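Local coordinates for protein receptor-type adenylate cyclase GRESAG 4.1 (Trypanosoma brucei, PDB 1FX2) that catalyses the cyclisation of ATP to 3',5'-cyclic AMP with release of diphosphate, here as the class III catalytic domain of a trypanosome receptor-type enzyme, at residues Ile66-Ser70 / Pro71-Val75; Trp90-Asn93 / Ala94-Asp97. All coordinates share one frame; numbering follows the deposited sequence.

Contact 1. Residues Ile66-Ser70 / Pro71-Val75; sequences IASKS and PFAAV
S70 caps the first turn of the helix that opens at P71. Its OG stands anti to the backbone N, beside the carbonyl carbon (chi1 164°), and this swings the hydroxyl forward over the start of the helix. There S70 OG accepts from A73 N at 3.0 Å, the N-H pointing at it with an angle of 159°: an N-cap bond to a backbone N-H that the first turn itself leaves without a helical acceptor. The methyl of A73 lies against the same hydroxyl group, S70 OG to A73 CB being 3.5 Å, and S70 CB backs onto that methyl as well.

S70 O takes one strong bond and one weak one. S68, two residues back at the end of the strand, donates from its OG to S70 O at 2.7 Å, a short bond tilted 29° from the carbonyl plane. From the helix, A74 N reaches S70 O only weakly, at 3.3 Å. The S68 hydroxyl thus ties the strand end to the peptide that leads into the helix. Beside it the two small side chains meet carbon to carbon, S68 CB and A74 CB at 4.0 Å, so strand end and helix start are in direct contact here. P71, whose ring supplies no N-H, occupies the first helical position.

The turn joins strand 63-68, paired here with strand 13-20, to helix 71-87. That helix comes back over the sheet, where P71 and A74 rest on T14 and A74 also on I16, while I66 faces V45 and I49 of helix 34-51.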
ATOM      1  N   ILE A  66      -8.831  -0.759 -20.474  1.00  7.68           N
ATOM      2  CA  ILE A  66      -7.712  -0.193 -21.299  1.00  8.24           C
ATOM      3  C   ILE A  66      -6.395  -0.901 -20.898  1.00  9.52           C
ATOM      4  O   ILE A  66      -6.186  -1.161 -19.705  1.00  9.07           O
ATOM      5  CB  ILE A  66      -7.557   1.331 -20.999  1.00  9.23           C
ATOM      6  CG1 ILE A  66      -8.848   2.084 -21.421  1.00 11.99           C
ATOM      7  CG2 ILE A  66      -6.337   1.922 -21.803  1.00 10.45           C
ATOM      8  CD1 ILE A  66      -8.964   3.446 -20.798  1.00 12.81           C
ATOM      9  N   ALA A  67      -5.578  -1.273 -21.907  1.00  7.80           N
ATOM     10  CA  ALA A  67      -4.286  -1.926 -21.596  1.00  8.62           C
ATOM     11  C   ALA A  67      -3.146  -1.017 -22.022  1.00  9.55           C
ATOM     12  O   ALA A  67      -3.264  -0.230 -22.943  1.00 11.59           O
ATOM     13  CB  ALA A  67      -4.175  -3.291 -22.348  1.00  9.91           C
ATOM     14  N   SER A  68      -2.028  -1.117 -21.333  1.00  7.37           N
ATOM     15  CA  SER A  68      -0.870  -0.266 -21.696  1.00  8.43           C
ATOM     16  C   SER A  68       0.434  -1.091 -21.541  1.00 11.07           C
ATOM     17  O   SER A  68       0.568  -1.850 -20.593  1.00  9.94           O
ATOM     18  CB  SER A  68      -0.753   0.880 -20.697  1.00  9.76           C
ATOM     19  OG  SER A  68       0.375   1.681 -21.021  1.00 11.08           O
ATOM     20  N   LYS A  69       1.323  -0.944 -22.523  1.00 10.94           N
ATOM     21  CA  LYS A  69       2.684  -1.562 -22.408  1.00 11.64           C
ATOM     22  C   LYS A  69       3.537  -0.820 -21.403  1.00 15.01           C
ATOM     23  O   LYS A  69       4.509  -1.344 -20.919  1.00 16.48           O
ATOM     24  CB  LYS A  69       3.365  -1.459 -23.776  1.00 12.49           C
ATOM     25  CG  LYS A  69       2.754  -2.294 -24.785  1.00 16.39           C
ATOM     26  CD  LYS A  69       3.520  -2.026 -26.129  1.00 18.09           C
ATOM     27  CE  LYS A  69       2.878  -2.769 -27.244  1.00 17.44           C
ATOM     28  NZ  LYS A  69       3.689  -2.616 -28.505  1.00 21.52           N
ATOM     29  N   SER A  70       3.113   0.374 -20.974  1.00 12.33           N
ATOM     30  CA  SER A  70       3.873   1.224 -20.063  1.00 12.02           C
ATOM     31  C   SER A  70       3.066   1.528 -18.803  1.00 14.87           C
ATOM     32  O   SER A  70       1.996   2.107 -18.897  1.00 13.08           O
ATOM     33  CB  SER A  70       4.143   2.590 -20.778  1.00 12.91           C
ATOM     34  OG  SER A  70       4.545   3.568 -19.864  1.00 13.86           O
ATOM     35  N   PRO A  71       3.574   1.265 -17.640  1.00 10.44           N
ATOM     36  CA  PRO A  71       2.828   1.580 -16.428  1.00 11.60           C
ATOM     37  C   PRO A  71       2.685   3.098 -16.284  1.00 11.32           C
ATOM     38  O   PRO A  71       1.612   3.593 -15.903  1.00  9.95           O
ATOM     39  CB  PRO A  71       3.703   1.005 -15.315  1.00 14.02           C
ATOM     40  CG  PRO A  71       4.470  -0.095 -16.000  1.00 13.67           C
ATOM     41  CD  PRO A  71       4.774   0.424 -17.337  1.00 10.23           C
ATOM     42  N   PHE A  72       3.718   3.893 -16.608  1.00 10.86           N
ATOM     43  CA  PHE A  72       3.623   5.362 -16.405  1.00 10.75           C
ATOM     44  C   PHE A  72       2.602   5.955 -17.398  1.00 10.20           C
ATOM     45  O   PHE A  72       1.866   6.878 -17.004  1.00 10.50           O
ATOM     46  CB  PHE A  72       5.009   6.055 -16.567  1.00 10.64           C
ATOM     47  CG  PHE A  72       5.038   7.500 -16.124  1.00 13.73           C
ATOM     48  CD1 PHE A  72       4.698   7.833 -14.835  1.00 16.60           C
ATOM     49  CD2 PHE A  72       5.433   8.493 -17.010  1.00 22.29           C
ATOM     50  CE1 PHE A  72       4.777   9.193 -14.432  1.00 20.63           C
ATOM     51  CE2 PHE A  72       5.503   9.831 -16.579  1.00 18.43           C
ATOM     52  CZ  PHE A  72       5.183  10.115 -15.331  1.00 16.86           C
ATOM     53  N   ALA A  73       2.498   5.413 -18.602  1.00 10.06           N
ATOM     54  CA  ALA A  73       1.528   5.976 -19.519  1.00 10.95           C
ATOM     55  C   ALA A  73       0.141   5.755 -18.977  1.00  9.10           C
ATOM     56  O   ALA A  73      -0.730   6.612 -19.164  1.00  9.81           O
ATOM     57  CB  ALA A  73       1.677   5.310 -20.904  1.00 11.94           C
ATOM     58  N   ALA A  74      -0.118   4.616 -18.359  1.00  8.10           N
ATOM     59  CA  ALA A  74      -1.442   4.339 -17.833  1.00  9.66           C
ATOM     60  C   ALA A  74      -1.744   5.316 -16.682  1.00  9.34           C
ATOM     61  O   ALA A  74      -2.887   5.799 -16.527  1.00  8.72           O
ATOM     62  CB  ALA A  74      -1.460   2.924 -17.303  1.00  9.03           C
ATOM     63  N   VAL A  75      -0.780   5.582 -15.804  1.00  8.18           N
ATOM     64  CA  VAL A  75      -0.960   6.490 -14.729  1.00  8.41           C
ATOM     65  C   VAL A  75      -1.175   7.891 -15.289  1.00  9.15           C
ATOM     66  O   VAL A  75      -2.084   8.640 -14.785  1.00  9.70           O
ATOM     67  CB  VAL A  75       0.287   6.466 -13.817  1.00 10.62           C
ATOM     68  CG1 VAL A  75       0.296   7.624 -12.833  1.00 14.22           C
ATOM     69  CG2 VAL A  75       0.281   5.166 -13.101  1.00 12.75           C
TER

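Contact 2. Residues Trp90-Asn93 / Ala94-Asp97; sequences WGTN and ALDD
One water bridges T92 and D96 at the entrance to the helix, held by three bonds. The water donates to T92 O and to D96 OD1, each at 2.7 Å, and accepts from D96 N at 3.1 Å. The carboxylate and amide of D96 thereby hold the water against the backbone of T92, just ahead of the helix. D96 CG lies anti to its carbonyl carbon, beside the backbone N (chi1 -72°), which folds the carboxylate back toward the N-terminal end of the helix; the helix N-terminus would be expected to favour its negative charge. D96 OD1 also accepts from G131 N, and OD2 bonds to Y125 OH.

T92 supplies the capping bond from its side chain: T92 OG1 accepts from A94 N at 2.9 Å with an N-H angle of 163°. The hydroxyl oxygen also touches the methyl of A94, T92 OG1 to A94 CB 3.3 Å. The other branch of T92 turns to the hydrophobic side, where T92 CG2 meets L95 CD1 at 3.8 Å, the two side chains crossing at about a right angle. The first full helical turn is closed by D97 N to N93 O at 2.9 Å. The D97 carboxylate folds back beside the same oxygen, D97 CG to N93 O 3.3 Å. D97 OD1 also forms a salt bridge with R100.

The capped turn follows helix 71-87 and begins helix 94-109. A94 packs on H30 and L33, and L95 on M34 of helix 34-51; W90 touches A37 and M44 of the same helix.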
ATOM      1  N   TRP A  90     -19.801  20.690 -19.225  1.00  8.25           N
ATOM      2  CA  TRP A  90     -20.883  19.704 -19.350  1.00  8.30           C
ATOM      3  C   TRP A  90     -22.214  20.329 -19.728  1.00 13.25           C
ATOM      4  O   TRP A  90     -23.176  19.587 -19.992  1.00 12.38           O
ATOM      5  CB  TRP A  90     -21.021  18.895 -18.006  1.00 10.14           C
ATOM      6  CG  TRP A  90     -19.789  18.089 -17.681  1.00  8.82           C
ATOM      7  CD1 TRP A  90     -18.752  18.513 -16.941  1.00  9.56           C
ATOM      8  CD2 TRP A  90     -19.452  16.809 -18.199  1.00  8.04           C
ATOM      9  NE1 TRP A  90     -17.747  17.593 -16.949  1.00  8.33           N
ATOM     10  CE2 TRP A  90     -18.139  16.515 -17.721  1.00  7.71           C
ATOM     11  CE3 TRP A  90     -20.132  15.897 -19.037  1.00  9.69           C
ATOM     12  CZ2 TRP A  90     -17.474  15.325 -18.047  1.00  9.14           C
ATOM     13  CZ3 TRP A  90     -19.462  14.708 -19.371  1.00  9.48           C
ATOM     14  CH2 TRP A  90     -18.154  14.435 -18.873  1.00  9.52           C
ATOM     15  N   GLY A  91     -22.265  21.660 -19.672  1.00 14.23           N
ATOM     16  CA  GLY A  91     -23.490  22.359 -20.116  1.00 12.56           C
ATOM     17  C   GLY A  91     -24.671  22.187 -19.192  1.00 16.03           C
ATOM     18  O   GLY A  91     -25.773  22.585 -19.571  1.00 19.62           O
ATOM     19  N   THR A  92     -24.430  21.745 -17.957  1.00 13.02           N
ATOM     20  CA  THR A  92     -25.470  21.545 -16.979  1.00 12.13           C
ATOM     21  C   THR A  92     -24.860  21.448 -15.588  1.00 14.02           C
ATOM     22  O   THR A  92     -23.731  20.952 -15.465  1.00 13.25           O
ATOM     23  CB  THR A  92     -26.295  20.215 -17.265  1.00 15.41           C
ATOM     24  OG1 THR A  92     -27.331  20.113 -16.294  1.00 16.09           O
ATOM     25  CG2 THR A  92     -25.386  18.955 -17.119  1.00 13.76           C
ATOM     26  N   ASN A  93     -25.624  21.823 -14.547  1.00 13.16           N
ATOM     27  CA  ASN A  93     -25.178  21.593 -13.148  1.00 13.29           C
ATOM     28  C   ASN A  93     -25.991  20.450 -12.608  1.00 13.86           C
ATOM     29  O   ASN A  93     -25.799  20.069 -11.442  1.00 13.17           O
ATOM     30  CB  ASN A  93     -25.457  22.795 -12.226  1.00 17.58           C
ATOM     31  CG  ASN A  93     -24.660  24.017 -12.602  1.00 24.13           C
ATOM     32  OD1 ASN A  93     -23.475  23.942 -12.892  1.00 31.78           O
ATOM     33  ND2 ASN A  93     -25.350  25.150 -12.653  1.00 34.60           N
ATOM     34  N   ALA A  94     -26.836  19.823 -13.446  1.00 11.14           N
ATOM     35  CA  ALA A  94     -27.732  18.793 -12.901  1.00 11.07           C
ATOM     36  C   ALA A  94     -27.030  17.531 -12.365  1.00  9.00           C
ATOM     37  O   ALA A  94     -27.485  16.900 -11.430  1.00  9.61           O
ATOM     38  CB  ALA A  94     -28.746  18.357 -13.925  1.00 15.51           C
ATOM     39  N   LEU A  95     -25.981  17.152 -13.027  1.00 11.57           N
ATOM     40  CA  LEU A  95     -25.237  15.979 -12.589  1.00  8.62           C
ATOM     41  C   LEU A  95     -24.507  16.235 -11.243  1.00  8.83           C
ATOM     42  O   LEU A  95     -24.593  15.393 -10.312  1.00  8.73           O
ATOM     43  CB  LEU A  95     -24.309  15.756 -13.778  1.00  9.50           C
ATOM     44  CG  LEU A  95     -25.003  14.982 -14.895  1.00 10.29           C
ATOM     45  CD1 LEU A  95     -24.474  15.374 -16.252  1.00 37.32           C
ATOM     46  CD2 LEU A  95     -24.926  13.513 -14.710  1.00 38.53           C
ATOM     47  N   ASP A  96     -23.938  17.443 -11.079  1.00  7.42           N
ATOM     48  CA  ASP A  96     -23.314  17.832  -9.802  1.00  9.17           C
ATOM     49  C   ASP A  96     -24.369  17.919  -8.701  1.00  8.35           C
ATOM     50  O   ASP A  96     -24.152  17.462  -7.579  1.00  9.58           O
ATOM     51  CB  ASP A  96     -22.576  19.135  -9.989  1.00  8.54           C
ATOM     52  CG  ASP A  96     -21.327  18.952 -10.812  1.00 10.81           C
ATOM     53  OD1 ASP A  96     -21.352  19.130 -12.046  1.00  9.56           O
ATOM     54  OD2 ASP A  96     -20.318  18.505 -10.201  1.00  9.56           O
ATOM     55  N   ASP A  97     -25.533  18.486  -9.038  1.00  8.71           N
ATOM     56  CA  ASP A  97     -26.602  18.519  -8.012  1.00  9.74           C
ATOM     57  C   ASP A  97     -27.000  17.138  -7.599  1.00  8.02           C
ATOM     58  O   ASP A  97     -27.184  16.887  -6.405  1.00  9.79           O
ATOM     59  CB  ASP A  97     -27.856  19.233  -8.622  1.00 11.34           C
ATOM     60  CG  ASP A  97     -27.667  20.732  -8.774  1.00 18.84           C
ATOM     61  OD1 ASP A  97     -26.693  21.309  -8.286  1.00 18.02           O
ATOM     62  OD2 ASP A  97     -28.501  21.338  -9.475  1.00 23.61           O
TER
HETATM   63  O   HOH W   1     -23.418  18.783 -13.818  1.00 11.96           O

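Overall arrangement
Contacts 1 and 2 mark the starts of two successive helices: contact 1 opens helix 71-87, and contact 2 opens helix 94-109. Most of helix 71-87 and a short loop separate them along the chain, and their centres lie about 31 Å apart, on opposite sides of the chain's centre, with nearest atoms about 14 Å apart and no touch. Contact 1 lies away from the annotated sites. Contact 2 lies nearer the predicted metal site: the side chain of L95 is about 10 Å from that of D62, a predicted magnesium ligand, and that of D96 about 5 Å from a bound dithiothreitol, probably left from crystallisation, whose pocket includes G131.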